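Local coordinates for replication initiator protein (Staphylococcus aureus subsp. aureus, PDB 4PTA), which probably initiates plasmid replication by binding origin DNA and helping to assemble the replication origin of staphylococcal multiresistance plasmids, at residues F64-V68 with A69-V73; L75-N79 with K80-K84. One frame throughout, in Å; residues are numbered along the deposited sequence.

Contact 1: F64-V68 with A69-V73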
ATOM      1  N   PHE A  64      14.835 -10.561 -14.126  1.00 45.04           N
ATOM      2  CA  PHE A  64      13.948 -11.683 -14.409  1.00 48.35           C
ATOM      3  C   PHE A  64      14.582 -12.687 -15.369  1.00 55.04           C
ATOM      4  O   PHE A  64      15.284 -12.308 -16.307  1.00 53.14           O
ATOM      5  CB  PHE A  64      12.615 -11.196 -14.986  1.00 43.45           C
ATOM      6  CG  PHE A  64      11.805 -10.366 -14.031  1.00 49.40           C
ATOM      7  CD1 PHE A  64      11.446  -9.069 -14.355  1.00 48.49           C
ATOM      8  CD2 PHE A  64      11.406 -10.880 -12.810  1.00 50.00           C
ATOM      9  CE1 PHE A  64      10.703  -8.304 -13.483  1.00 42.21           C
ATOM     10  CE2 PHE A  64      10.663 -10.117 -11.933  1.00 48.12           C
ATOM     11  CZ  PHE A  64      10.313  -8.828 -12.271  1.00 39.81           C
ATOM     12  N   ILE A  65      14.328 -13.966 -15.121  1.00 56.53           N
ATOM     13  CA  ILE A  65      14.734 -15.030 -16.030  1.00 50.67           C
ATOM     14  C   ILE A  65      13.490 -15.759 -16.515  1.00 45.64           C
ATOM     15  O   ILE A  65      13.083 -16.765 -15.936  1.00 53.50           O
ATOM     16  CB  ILE A  65      15.679 -16.034 -15.344  1.00 55.44           C
ATOM     17  CG1 ILE A  65      16.933 -15.318 -14.839  1.00 57.79           C
ATOM     18  CG2 ILE A  65      16.055 -17.152 -16.299  1.00 53.92           C
ATOM     19  CD1 ILE A  65      17.991 -16.247 -14.287  1.00 57.79           C
ATOM     20  N   TYR A  66      12.883 -15.240 -17.576  1.00 50.68           N
ATOM     21  CA  TYR A  66      11.621 -15.775 -18.073  1.00 56.40           C
ATOM     22  C   TYR A  66      11.695 -16.122 -19.558  1.00 64.01           C
ATOM     23  O   TYR A  66      12.186 -15.332 -20.367  1.00 65.91           O
ATOM     24  CB  TYR A  66      10.488 -14.776 -17.818  1.00 57.72           C
ATOM     25  CG  TYR A  66      10.112 -14.622 -16.359  1.00 56.33           C
ATOM     26  CD1 TYR A  66       9.687 -13.399 -15.856  1.00 55.46           C
ATOM     27  CD2 TYR A  66      10.170 -15.702 -15.488  1.00 56.07           C
ATOM     28  CE1 TYR A  66       9.335 -13.255 -14.524  1.00 57.04           C
ATOM     29  CE2 TYR A  66       9.824 -15.568 -14.155  1.00 56.77           C
ATOM     30  CZ  TYR A  66       9.407 -14.344 -13.680  1.00 59.50           C
ATOM     31  OH  TYR A  66       9.062 -14.207 -12.355  1.00 62.91           O
ATOM     32  N   THR A  67      11.210 -17.309 -19.910  1.00 62.31           N
ATOM     33  CA  THR A  67      11.176 -17.741 -21.302  1.00 64.94           C
ATOM     34  C   THR A  67      10.001 -17.092 -22.023  1.00 66.12           C
ATOM     35  O   THR A  67       9.241 -16.329 -21.426  1.00 74.72           O
ATOM     36  CB  THR A  67      11.022 -19.267 -21.419  1.00 65.57           C
ATOM     37  OG1 THR A  67       9.655 -19.631 -21.192  1.00 63.33           O
ATOM     38  CG2 THR A  67      11.918 -19.980 -20.411  1.00 59.83           C
ATOM     39  N   VAL A  68       9.849 -17.401 -23.304  1.00 70.43           N
ATOM     40  CA  VAL A  68       8.729 -16.877 -24.072  1.00 77.36           C
ATOM     41  C   VAL A  68       7.423 -17.456 -23.538  1.00 72.14           C
ATOM     42  O   VAL A  68       6.372 -16.820 -23.621  1.00 76.70           O
ATOM     43  CB  VAL A  68       8.854 -17.217 -25.567  1.00 84.08           C
ATOM     44  CG1 VAL A  68       7.980 -16.284 -26.396  1.00 76.88           C
ATOM     45  CG2 VAL A  68      10.307 -17.127 -26.012  1.00 84.17           C
ATOM     46  N   ALA A  69       7.501 -18.664 -22.983  1.00 70.34           N
ATOM     47  CA  ALA A  69       6.324 -19.355 -22.464  1.00 71.95           C
ATOM     48  C   ALA A  69       5.948 -18.865 -21.068  1.00 67.14           C
ATOM     49  O   ALA A  69       4.766 -18.746 -20.745  1.00 61.86           O
ATOM     50  CB  ALA A  69       6.546 -20.865 -22.461  1.00 64.96           C
ATOM     51  N   ASP A  70       6.957 -18.595 -20.243  1.00 66.73           N
ATOM     52  CA  ASP A  70       6.734 -18.041 -18.909  1.00 68.90           C
ATOM     53  C   ASP A  70       5.903 -16.771 -18.998  1.00 59.10           C
ATOM     54  O   ASP A  70       4.817 -16.685 -18.432  1.00 58.33           O
ATOM     55  CB  ASP A  70       8.062 -17.726 -18.221  1.00 63.01           C
ATOM     56  CG  ASP A  70       8.835 -18.971 -17.847  1.00 72.99           C
ATOM     57  OD1 ASP A  70       8.198 -20.010 -17.570  1.00 80.05           O
ATOM     58  OD2 ASP A  70      10.083 -18.910 -17.826  1.00 72.70           O
ATOM     59  N   LEU A  71       6.427 -15.782 -19.708  1.00 49.75           N
ATOM     60  CA  LEU A  71       5.713 -14.535 -19.894  1.00 50.07           C
ATOM     61  C   LEU A  71       4.351 -14.812 -20.515  1.00 51.55           C
ATOM     62  O   LEU A  71       3.376 -14.114 -20.240  1.00 53.69           O
ATOM     63  CB  LEU A  71       6.525 -13.581 -20.770  1.00 54.81           C
ATOM     64  CG  LEU A  71       7.856 -13.118 -20.173  1.00 50.08           C
ATOM     65  CD1 LEU A  71       8.613 -12.253 -21.160  1.00 50.54           C
ATOM     66  CD2 LEU A  71       7.625 -12.369 -18.869  1.00 43.07           C
ATOM     67  N   GLU A  72       4.288 -15.847 -21.344  1.00 56.62           N
ATOM     68  CA  GLU A  72       3.047 -16.214 -22.014  1.00 61.40           C
ATOM     69  C   GLU A  72       1.955 -16.565 -21.005  1.00 57.37           C
ATOM     70  O   GLU A  72       0.815 -16.116 -21.132  1.00 50.70           O
ATOM     71  CB  GLU A  72       3.284 -17.375 -22.982  1.00 58.62           C
ATOM     72  CG  GLU A  72       2.672 -17.160 -24.351  1.00 65.90           C
ATOM     73  CD  GLU A  72       3.318 -18.009 -25.428  1.00 79.25           C
ATOM     74  OE1 GLU A  72       3.666 -19.178 -25.147  1.00 75.05           O
ATOM     75  OE2 GLU A  72       3.482 -17.501 -26.558  1.00 74.07           O
ATOM     76  N   VAL A  73       2.310 -17.363 -20.001  1.00 47.39           N
ATOM     77  CA  VAL A  73       1.369 -17.727 -18.948  1.00 50.58           C
ATOM     78  C   VAL A  73       1.209 -16.594 -17.939  1.00 54.37           C
ATOM     79  O   VAL A  73       0.103 -16.319 -17.473  1.00 52.99           O
ATOM     80  CB  VAL A  73       1.800 -19.014 -18.208  1.00 58.15           C
ATOM     81  CG1 VAL A  73       3.259 -18.939 -17.796  1.00 42.47           C
ATOM     82  CG2 VAL A  73       0.913 -19.254 -16.990  1.00 56.02           C
TER
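The Y66 ring and the D70 carboxylate meet at the ring's edge: D70 OD2 lies near the ring plane, 4.0 Å from Y66 CD2, and the two planes stand 75° apart. L71 comes in obliquely, its CD2 methyl 3.8 Å from Y66 CD1, and the aromatic packing continues with W55, whose ring meets Y66 edge-to-face. The same carboxylate does polar work at the start of helix 68-74. D70 OD2 accepts T67 N at 2.9 Å in a nearly straight bond, which approaches on the anti side and 34° out of the carboxylate plane. In return, T67 OG1 accepts from both A69 N and D70 N, each at 3.0 Å; a chi1 of 78° tucks the hydroxyl oxygen between its own backbone N and carbonyl carbon, facing the first turn. This reciprocal exchange is a capping box, a worked case of how the N-cap residue supplies an acceptor for a helix's first amides while a helix residue returns one for the N-cap's own N-H. A weak backbone bond from L71 N to T67 O joins the turn. L71 packs on K86 of helix 79-91 and on L108 of strand 108-110, while F64 pairs by backbone with L108 and packs on helix 47-52.

Contact 2: L75-N79 with K80-K84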
ATOM      1  N   LEU A  75       1.509 -13.327 -18.329  1.00 32.68           N
ATOM      2  CA  LEU A  75       0.726 -12.202 -18.826  1.00 43.31           C
ATOM      3  C   LEU A  75      -0.538 -12.687 -19.526  1.00 49.74           C
ATOM      4  O   LEU A  75      -1.354 -11.884 -19.986  1.00 47.87           O
ATOM      5  CB  LEU A  75       1.563 -11.332 -19.769  1.00 44.56           C
ATOM      6  CG  LEU A  75       2.950 -10.940 -19.254  1.00 49.41           C
ATOM      7  CD1 LEU A  75       3.656 -10.029 -20.246  1.00 40.09           C
ATOM      8  CD2 LEU A  75       2.854 -10.276 -17.893  1.00 39.89           C
ATOM      9  N   ASN A  76      -0.691 -14.008 -19.592  1.00 50.61           N
ATOM     10  CA  ASN A  76      -1.807 -14.632 -20.294  1.00 40.73           C
ATOM     11  C   ASN A  76      -2.030 -14.037 -21.679  1.00 46.99           C
ATOM     12  O   ASN A  76      -3.048 -13.395 -21.935  1.00 52.03           O
ATOM     13  CB  ASN A  76      -3.092 -14.536 -19.478  1.00 44.82           C
ATOM     14  CG  ASN A  76      -4.157 -15.498 -19.964  1.00 46.70           C
ATOM     15  OD1 ASN A  76      -3.893 -16.686 -20.149  1.00 54.91           O
ATOM     16  ND2 ASN A  76      -5.360 -14.988 -20.195  1.00 56.22           N
ATOM     17  N   CYS A  77      -1.068 -14.248 -22.568  1.00 41.80           N
ATOM     18  CA  CYS A  77      -1.189 -13.781 -23.939  1.00 46.87           C
ATOM     19  C   CYS A  77      -0.219 -14.542 -24.833  1.00 48.92           C
ATOM     20  O   CYS A  77       0.673 -15.232 -24.342  1.00 50.27           O
ATOM     21  CB  CYS A  77      -0.942 -12.275 -24.022  1.00 50.65           C
ATOM     22  SG  CYS A  77       0.681 -11.760 -23.438  1.00 66.04           S
ATOM     23  N   GLY A  78      -0.402 -14.420 -26.143  1.00 46.92           N
ATOM     24  CA  GLY A  78       0.424 -15.137 -27.097  1.00 58.43           C
ATOM     25  C   GLY A  78       1.765 -14.476 -27.342  1.00 58.73           C
ATOM     26  O   GLY A  78       1.936 -13.287 -27.071  1.00 57.33           O
ATOM     27  N   ASN A  79       2.715 -15.248 -27.865  1.00 50.70           N
ATOM     28  CA  ASN A  79       4.053 -14.737 -28.154  1.00 62.02           C
ATOM     29  C   ASN A  79       4.063 -13.575 -29.149  1.00 58.08           C
ATOM     30  O   ASN A  79       5.009 -12.789 -29.188  1.00 49.39           O
ATOM     31  CB  ASN A  79       4.993 -15.866 -28.600  1.00 67.21           C
ATOM     32  CG  ASN A  79       4.325 -16.854 -29.536  1.00 68.25           C
ATOM     33  OD1 ASN A  79       3.565 -16.469 -30.424  1.00 71.61           O
ATOM     34  ND2 ASN A  79       4.600 -18.139 -29.334  1.00 56.09           N
ATOM     35  N   LYS A  80       3.005 -13.466 -29.946  1.00 62.91           N
ATOM     36  CA  LYS A  80       2.844 -12.328 -30.843  1.00 63.94           C
ATOM     37  C   LYS A  80       2.687 -11.053 -30.025  1.00 58.37           C
ATOM     38  O   LYS A  80       3.319 -10.035 -30.308  1.00 65.97           O
ATOM     39  CB  LYS A  80       1.619 -12.524 -31.738  1.00 72.56           C
ATOM     40  CG  LYS A  80       1.937 -12.760 -33.211  1.00 77.28           C
ATOM     41  CD  LYS A  80       2.196 -11.455 -33.950  1.00 82.48           C
ATOM     42  CE  LYS A  80       2.279 -11.683 -35.453  1.00 97.59           C
ATOM     43  NZ  LYS A  80       2.375 -10.407 -36.218  1.00 96.75           N
ATOM     44  N   LYS A  81       1.843 -11.124 -29.002  1.00 60.26           N
ATOM     45  CA  LYS A  81       1.548  -9.970 -28.164  1.00 53.39           C
ATOM     46  C   LYS A  81       2.721  -9.586 -27.264  1.00 48.72           C
ATOM     47  O   LYS A  81       3.045  -8.406 -27.142  1.00 45.19           O
ATOM     48  CB  LYS A  81       0.291 -10.223 -27.328  1.00 52.23           C
ATOM     49  CG  LYS A  81      -0.284  -8.976 -26.681  1.00 56.83           C
ATOM     50  CD  LYS A  81      -1.696  -9.218 -26.185  1.00 61.03           C
ATOM     51  CE  LYS A  81      -2.626  -9.573 -27.334  1.00 73.09           C
ATOM     52  NZ  LYS A  81      -4.021  -9.829 -26.870  1.00 69.70           N
ATOM     53  N   ILE A  82       3.359 -10.572 -26.638  1.00 41.18           N
ATOM     54  CA  ILE A  82       4.467 -10.279 -25.734  1.00 42.88           C
ATOM     55  C   ILE A  82       5.626  -9.629 -26.480  1.00 52.91           C
ATOM     56  O   ILE A  82       6.320  -8.770 -25.936  1.00 54.89           O
ATOM     57  CB  ILE A  82       4.965 -11.525 -24.965  1.00 46.80           C
ATOM     58  CG1 ILE A  82       6.467 -11.731 -25.185  1.00 42.88           C
ATOM     59  CG2 ILE A  82       4.180 -12.756 -25.359  1.00 50.23           C
ATOM     60  CD1 ILE A  82       7.040 -12.898 -24.413  1.00 54.53           C
ATOM     61  N   THR A  83       5.829 -10.043 -27.727  1.00 60.18           N
ATOM     62  CA  THR A  83       6.821  -9.417 -28.589  1.00 47.09           C
ATOM     63  C   THR A  83       6.542  -7.921 -28.688  1.00 47.52           C
ATOM     64  O   THR A  83       7.431  -7.094 -28.475  1.00 42.35           O
ATOM     65  CB  THR A  83       6.822 -10.056 -29.991  1.00 52.68           C
ATOM     66  OG1 THR A  83       7.658 -11.221 -29.981  1.00 51.59           O
ATOM     67  CG2 THR A  83       7.342  -9.079 -31.033  1.00 51.61           C
ATOM     68  N   LYS A  84       5.295  -7.581 -28.998  1.00 31.05           N
ATOM     69  CA  LYS A  84       4.869  -6.189 -29.033  1.00 43.08           C
ATOM     70  C   LYS A  84       5.068  -5.518 -27.673  1.00 54.44           C
ATOM     71  O   LYS A  84       5.416  -4.336 -27.599  1.00 51.48           O
ATOM     72  CB  LYS A  84       3.402  -6.093 -29.458  1.00 35.12           C
ATOM     73  CG  LYS A  84       2.793  -4.711 -29.288  1.00 39.39           C
ATOM     74  CD  LYS A  84       1.278  -4.761 -29.376  1.00 45.14           C
ATOM     75  CE  LYS A  84       0.654  -3.468 -28.866  1.00 54.53           C
ATOM     76  NZ  LYS A  84      -0.831  -3.575 -28.722  1.00 58.42           N
TER
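A local capping contact, made where the loop after helix 68-74 turns into the first turn of helix 79-91, brings C77, G78 and N79 against K81, I82 and T83. It lies largely at the protein surface, and its inner side is apolar. C77 turns its CB toward the helix and lays it alongside the K81 chain, 3.8 Å from K81 CD, while C77 SG lies near I82 CG2, whose place is not certain. With chi1 at 59°, the sulfur sits between its own backbone N and carbonyl carbon, a setting that brings it to the helix side. K81 then bends at chi3 and carries its amino end away from the loop. On the buried side, I82 also packs against V68 of helix 68-74.

Backbone groups do the rest. G78 holds the N-cap position, and its carbonyl O, placed with less certainty in the model, accepts I82 N at 3.1 Å and, weakly, K81 N. One residue on, N79 O takes T83 N at 3.2 Å, and T83 OG1 adds a weak bond to the same oxygen.

The preceding helix ends in a Schellman motif: N76, with positive phi (47°), is its C-prime residue, C77 N probably bonds to E72 O, and N76 N pairs with V73 O. Two successive helices joined by a short turn are characteristic of a helix-turn-helix unit, consistent with the family to which this protein belongs, in which the second helix commonly reads DNA.

Overall arrangement
Followed from the N terminus, the two contacts come in series, neither nesting within nor crossing the other. Contact 1 closes the turn by which the chain leaves the loop after helix 47-52 and enters helix 68-74; contact 2 does the same at the entrance to helix 79-91. Their centres are about 10 Å apart, and helix 68-74 lies between the two turns. E72 links them through its side chain, the carboxylate packing near G78 and N79. Deeper in, L71 CD1 rests 3.7 Å from I82 CD1, so successive helix starts are tied by packing between the helices they begin.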